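Arylalkylamine N-Acetyltransferase like 5b (Aedes aegypti, PDB 4FD4) probably catalyses transfer of acyl groups, including acetyl, from coenzyme A thioesters to the amino group of arylalkylamines such as serotonin and dopamine. Local coordinates at residues 24-28 and 130-135; 165-169 and 207-211. All blocks are in the same frame, centred on the assembly; numbering follows the deposited sequence.

Contact 1: 24-28 and 130-135; sequences LHRIY and HILAVD. With GOL (glycerol), chain D.
Residues 24-28, late in helix 17-28, cross over the end of strand 126-134. The local axes approach to 8.3 Å at 77°, almost perpendicular, with Y28 CA 5.7 Å from A133 CA and I27 CA 5.9 Å from D135 CA. Residues 24-28 include a wider, pi-type turn, and Y28 N donates to L24 O at 3.2 Å. Strand residues 131-134 are extended; I131 and A133 point toward the helix, L132 and V134 away toward helix 143-158. Y28 takes chi1 t and chi2 66°, laying its ring along the strand: I131 CG2 sits 3.8 Å from the ring centroid over its face, a CH-pi contact, and CG1 of I131 lies 3.5 Å from Y28 CZ. H130, kinked out of the extended form (phi -86°, psi -40°), and I131 both face I77 of strand 71-81, a classic beta bulge in the strand corresponding to beta4 of the GNAT fold, where this distortion is a hallmark of the acyl-CoA site. Here L132 N gives a 2.7 Å hydrogen bond to O2 of glycerol, whose O3 pairs with Y28 OH at 3.1 Å. A133 is small enough to accept Y28 CB at 4.0 Å from its CB, and I27 (chi1 p, chi2 t) brings CD1 to 3.9 Å from the same CB. L24, in the mt rotamer, reaches I131 CD1 with CD2 at 3.8 Å. At the polar margin R26 (chi1-chi3 ttp) forms a salt bridge, NH1 3.1 Å from D135 OD1; E22 also pairs with the guanidinium, while T137 binds D135 OD2.

Contact 2: 165-169 and 207-211; sequences GDFTS and HQVIK
This is an antiparallel strand pairing in the C-terminal half of the central mixed sheet, where the end of strand 162-167 meets the start of strand 209-216. The short axes lie 5.1 Å apart, with their N-to-C directions at 157°. F167 and K211 form a hydrogen-bonded pair, CA to CA 5.2 Å, closed by F167 N to K211 O at 2.9 Å and K211 N to F167 O at 3.0 Å, both nearly linear. Residues 165-167 and 209-211 are extended; at T168 psi falls to -10° and the chain turns off the sheet, although its CA is still 4.6 Å from that of I210. Q208 (chi1 t) sends NE2 to T168 O in a weak 3.2 Å bond, its side chain being long enough to span the widening gap. F167 and K211 start from the same face but diverge: the ring of F167 (chi1 m, chi2 -74°) packs against V173 and A176 of helix 170-178, while the side chain of K211 leads off over strand 182-188, touching C183 and Q186. The ring lies over G165, whose lack of a side chain permits it: a CB there would be 2.6 Å from F167 CZ. On the other face D166 CB is 4.2 Å from I210 CG2, both side chains meeting L111 of helix 99-115, and D166 OD1 (chi1 m) is hydrogen-bonded to T212 OG1. S169 is the N-cap of helix 170-178. Such a strand-to-helix exit beside an antiparallel C-terminal strand is characteristic of beta5 and the following helix in the GNAT fold.

Overall arrangement
Contacts 1 and 2 lie on neighbouring parallel strands, 126-134 and 162-167, with centres 15 Å apart and nearest atoms about 4 Å apart, without touching. In GNAT enzymes these two strands splay apart to form the cleft that takes acyl-CoA. A glycerol molecule, probably from crystallisation, bridges them here: it hydrogen-bonds Y28 OH and L132 N of contact 1, and T168 N of contact 2, while the nearest side-chain atom of F167 is about 4 Å from the glycerol. Its position is consistent with a pocket for part of the acyl donor. Contact 1 roofs the sheet with an N-terminal helix; contact 2 ties strand 162-167 to the C-terminal strand 209-216.

Contact 1: 24-28 and 130-135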
loop_
_atom_site.group_PDB
_atom_site.type_symbol
_atom_site.label_atom_id
_atom_site.label_comp_id
_atom_site.label_asym_id
_atom_site.label_seq_id
_atom_site.Cartn_x
_atom_site.Cartn_y
_atom_site.Cartn_z
ATOM N N LEU A 24 6.351 1.206 10.588
ATOM C CA LEU A 24 5.030 1.607 10.116
ATOM C C LEU A 24 4.491 2.726 10.998
ATOM O O LEU A 24 3.938 3.707 10.504
ATOM C CB LEU A 24 4.041 0.424 10.100
ATOM C CG LEU A 24 4.257 -0.640 9.018
ATOM C CD1 LEU A 24 3.273 -1.806 9.234
ATOM C CD2 LEU A 24 4.112 -0.061 7.608
ATOM N N HIS A 25 4.660 2.584 12.304
ATOM C CA HIS A 25 4.177 3.620 13.219
ATOM C C HIS A 25 4.875 4.943 12.901
ATOM O O HIS A 25 4.272 6.006 13.000
ATOM C CB HIS A 25 4.522 3.253 14.664
ATOM C CG HIS A 25 3.461 2.480 15.383
ATOM N ND1 HIS A 25 2.791 2.992 16.481
ATOM C CD2 HIS A 25 2.987 1.229 15.205
ATOM C CE1 HIS A 25 1.941 2.089 16.929
ATOM N NE2 HIS A 25 2.035 1.007 16.176
ATOM N N ARG A 26 6.148 4.877 12.514
ATOM C CA ARG A 26 6.986 6.089 12.542
ATOM C C ARG A 26 6.884 6.919 11.271
ATOM O O ARG A 26 6.745 8.140 11.327
ATOM C CB ARG A 26 8.457 5.722 12.808
ATOM C CG ARG A 26 9.332 6.895 13.265
ATOM C CD ARG A 26 10.785 6.473 13.482
ATOM N NE ARG A 26 11.534 6.426 12.227
ATOM C CZ ARG A 26 12.297 5.408 11.835
ATOM N NH1 ARG A 26 12.943 5.465 10.666
ATOM N NH2 ARG A 26 12.419 4.330 12.602
ATOM N N ILE A 27 6.935 6.255 10.125
ATOM C CA ILE A 27 7.009 6.973 8.857
ATOM C C ILE A 27 5.819 6.738 7.939
ATOM O O ILE A 27 5.597 7.502 7.000
ATOM C CB ILE A 27 8.298 6.630 8.082
ATOM C CG1 ILE A 27 8.284 5.172 7.622
ATOM C CG2 ILE A 27 9.543 6.917 8.934
ATOM C CD1 ILE A 27 9.363 4.857 6.591
ATOM N N TYR A 28 5.038 5.694 8.194
ATOM C CA TYR A 28 3.938 5.398 7.274
ATOM C C TYR A 28 2.593 5.998 7.705
ATOM O O TYR A 28 2.074 6.910 7.057
ATOM C CB TYR A 28 3.798 3.886 7.035
ATOM C CG TYR A 28 2.577 3.553 6.199
ATOM C CD1 TYR A 28 2.480 3.964 4.872
ATOM C CD2 TYR A 28 1.528 2.825 6.734
ATOM C CE1 TYR A 28 1.352 3.670 4.106
ATOM C CE2 TYR A 28 0.404 2.518 5.981
ATOM C CZ TYR A 28 0.319 2.946 4.671
ATOM O OH TYR A 28 -0.807 2.633 3.931
ATOM N N HIS A 130 0.767 -2.572 -1.362
ATOM C CA HIS A 130 -0.157 -1.892 -0.448
ATOM C C HIS A 130 0.514 -0.677 0.193
ATOM O O HIS A 130 -0.125 0.357 0.398
ATOM C CB HIS A 130 -0.591 -2.821 0.691
ATOM C CG HIS A 130 -1.366 -4.032 0.244
ATOM N ND1 HIS A 130 -2.635 -3.953 -0.268
ATOM C CD2 HIS A 130 -1.044 -5.350 0.282
ATOM C CE1 HIS A 130 -3.074 -5.177 -0.546
ATOM N NE2 HIS A 130 -2.127 -6.036 -0.230
ATOM N N ILE A 131 1.790 -0.828 0.550
ATOM C CA ILE A 131 2.520 0.228 1.267
ATOM C C ILE A 131 3.904 0.477 0.644
ATOM O O ILE A 131 4.617 -0.461 0.298
ATOM C CB ILE A 131 2.715 -0.146 2.762
ATOM C CG1 ILE A 131 1.369 -0.204 3.493
ATOM C CG2 ILE A 131 3.666 0.829 3.462
ATOM C CD1 ILE A 131 1.456 -0.752 4.915
ATOM N N LEU A 132 4.276 1.743 0.488
ATOM C CA LEU A 132 5.640 2.109 0.094
ATOM C C LEU A 132 5.972 3.366 0.889
ATOM O O LEU A 132 5.366 4.412 0.664
ATOM C CB LEU A 132 5.699 2.412 -1.404
ATOM C CG LEU A 132 7.008 2.920 -2.033
ATOM C CD1 LEU A 132 8.117 1.906 -1.874
ATOM C CD2 LEU A 132 6.808 3.250 -3.509
ATOM N N ALA A 133 6.895 3.256 1.839
ATOM C CA ALA A 133 7.204 4.377 2.728
ATOM C C ALA A 133 8.704 4.516 2.984
ATOM O O ALA A 133 9.396 3.542 3.288
ATOM C CB ALA A 133 6.441 4.250 4.038
ATOM N N VAL A 134 9.192 5.741 2.858
ATOM C CA VAL A 134 10.606 6.025 3.013
ATOM C C VAL A 134 10.748 7.130 4.046
ATOM O O VAL A 134 10.006 8.113 4.017
ATOM C CB VAL A 134 11.213 6.483 1.671
ATOM C CG1 VAL A 134 12.640 6.981 1.852
ATOM C CG2 VAL A 134 11.174 5.340 0.656
ATOM N N ASP A 135 11.681 6.961 4.970
ATOM C CA ASP A 135 12.002 8.032 5.915
ATOM C C ASP A 135 12.476 9.258 5.121
ATOM O O ASP A 135 13.468 9.181 4.404
ATOM C CB ASP A 135 13.097 7.552 6.857
ATOM C CG ASP A 135 13.404 8.545 7.957
ATOM O OD1 ASP A 135 13.683 8.079 9.081
ATOM O OD2 ASP A 135 13.396 9.777 7.695
HETATM C C1 GOL D . 1.400 4.168 -1.828
HETATM O O1 GOL D . 1.616 5.528 -2.132
HETATM C C2 GOL D . 1.085 4.087 -0.350
HETATM O O2 GOL D . 2.186 3.501 0.321
HETATM C C3 GOL D . -0.197 3.278 -0.169
HETATM O O3 GOL D . -0.826 3.640 1.042
#

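Contact 2: 165-169 and 207-211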
loop_
_atom_site.group_PDB
_atom_site.type_symbol
_atom_site.label_atom_id
_atom_site.label_comp_id
_atom_site.label_asym_id
_atom_site.label_seq_id
_atom_site.Cartn_x
_atom_site.Cartn_y
_atom_site.Cartn_z
ATOM N N GLY A 165 -0.298 -1.055 -7.787
ATOM C CA GLY A 165 -0.317 -0.348 -6.520
ATOM C C GLY A 165 -1.306 0.797 -6.488
ATOM O O GLY A 165 -1.693 1.334 -7.534
ATOM N N ASP A 166 -1.729 1.155 -5.280
ATOM C CA ASP A 166 -2.537 2.339 -5.066
ATOM C C ASP A 166 -1.612 3.425 -4.522
ATOM O O ASP A 166 -1.175 3.365 -3.373
ATOM C CB ASP A 166 -3.671 2.051 -4.074
ATOM C CG ASP A 166 -4.606 0.955 -4.557
ATOM O OD1 ASP A 166 -4.906 0.915 -5.771
ATOM O OD2 ASP A 166 -5.026 0.122 -3.726
ATOM N N PHE A 167 -1.293 4.390 -5.373
ATOM C CA PHE A 167 -0.326 5.422 -5.041
ATOM C C PHE A 167 -1.013 6.731 -4.698
ATOM O O PHE A 167 -1.698 7.333 -5.533
ATOM C CB PHE A 167 0.680 5.572 -6.182
ATOM C CG PHE A 167 1.431 4.306 -6.471
ATOM C CD1 PHE A 167 2.429 3.877 -5.614
ATOM C CD2 PHE A 167 1.116 3.524 -7.574
ATOM C CE1 PHE A 167 3.115 2.700 -5.861
ATOM C CE2 PHE A 167 1.803 2.346 -7.825
ATOM C CZ PHE A 167 2.803 1.938 -6.964
ATOM N N THR A 168 -0.857 7.115 -3.453
ATOM C CA THR A 168 -1.581 8.196 -2.859
ATOM C C THR A 168 -0.838 9.512 -2.898
ATOM O O THR A 168 -1.397 10.502 -2.618
ATOM C CB THR A 168 -1.948 7.889 -1.397
ATOM O OG1 THR A 168 -2.519 6.589 -1.297
ATOM C CG2 THR A 168 -2.973 8.863 -0.905
ATOM N N SER A 169 0.427 9.511 -3.261
ATOM C CA SER A 169 1.195 10.742 -3.330
ATOM C C SER A 169 1.792 11.029 -4.686
ATOM O O SER A 169 1.826 10.199 -5.572
ATOM C CB SER A 169 2.270 10.774 -2.288
ATOM O OG SER A 169 3.211 9.770 -2.482
ATOM N N HIS A 207 -8.322 18.251 -3.623
ATOM C CA HIS A 207 -7.802 17.762 -4.899
ATOM C C HIS A 207 -6.672 16.746 -4.688
ATOM O O HIS A 207 -5.731 16.693 -5.485
ATOM C CB HIS A 207 -7.273 18.909 -5.774
ATOM C CG HIS A 207 -8.101 20.155 -5.724
ATOM N ND1 HIS A 207 -7.550 21.413 -5.878
ATOM C CD2 HIS A 207 -9.428 20.346 -5.551
ATOM C CE1 HIS A 207 -8.504 22.321 -5.792
ATOM N NE2 HIS A 207 -9.657 21.701 -5.594
ATOM N N GLN A 208 -6.748 15.965 -3.609
ATOM C CA GLN A 208 -5.841 14.830 -3.425
ATOM C C GLN A 208 -6.428 13.586 -4.082
ATOM O O GLN A 208 -7.559 13.194 -3.795
ATOM C CB GLN A 208 -5.555 14.556 -1.951
ATOM C CG GLN A 208 -4.949 13.174 -1.708
ATOM C CD GLN A 208 -3.999 13.143 -0.526
ATOM O OE1 GLN A 208 -4.371 13.480 0.603
ATOM N NE2 GLN A 208 -2.758 12.736 -0.781
ATOM N N VAL A 209 -5.643 12.967 -4.957
ATOM C CA VAL A 209 -6.121 11.889 -5.808
ATOM C C VAL A 209 -5.313 10.615 -5.586
ATOM O O VAL A 209 -4.097 10.670 -5.385
ATOM C CB VAL A 209 -6.001 12.275 -7.295
ATOM C CG1 VAL A 209 -6.476 11.147 -8.181
ATOM C CG2 VAL A 209 -6.784 13.552 -7.588
ATOM N N ILE A 210 -5.995 9.473 -5.636
ATOM C CA ILE A 210 -5.344 8.177 -5.529
ATOM C C ILE A 210 -5.249 7.560 -6.912
ATOM O O ILE A 210 -6.230 7.551 -7.653
ATOM C CB ILE A 210 -6.145 7.231 -4.633
ATOM C CG1 ILE A 210 -6.483 7.911 -3.305
ATOM C CG2 ILE A 210 -5.374 5.927 -4.418
ATOM C CD1 ILE A 210 -7.284 7.045 -2.375
ATOM N N LYS A 211 -4.080 7.048 -7.274
ATOM C CA LYS A 211 -3.932 6.458 -8.604
ATOM C C LYS A 211 -3.503 5.001 -8.546
ATOM O O LYS A 211 -2.477 4.679 -7.965
ATOM C CB LYS A 211 -2.924 7.250 -9.446
ATOM C CG LYS A 211 -3.287 8.716 -9.681
ATOM C CD LYS A 211 -2.834 9.146 -11.074
ATOM C CE LYS A 211 -3.020 10.640 -11.312
ATOM N NZ LYS A 211 -2.072 11.456 -10.499
#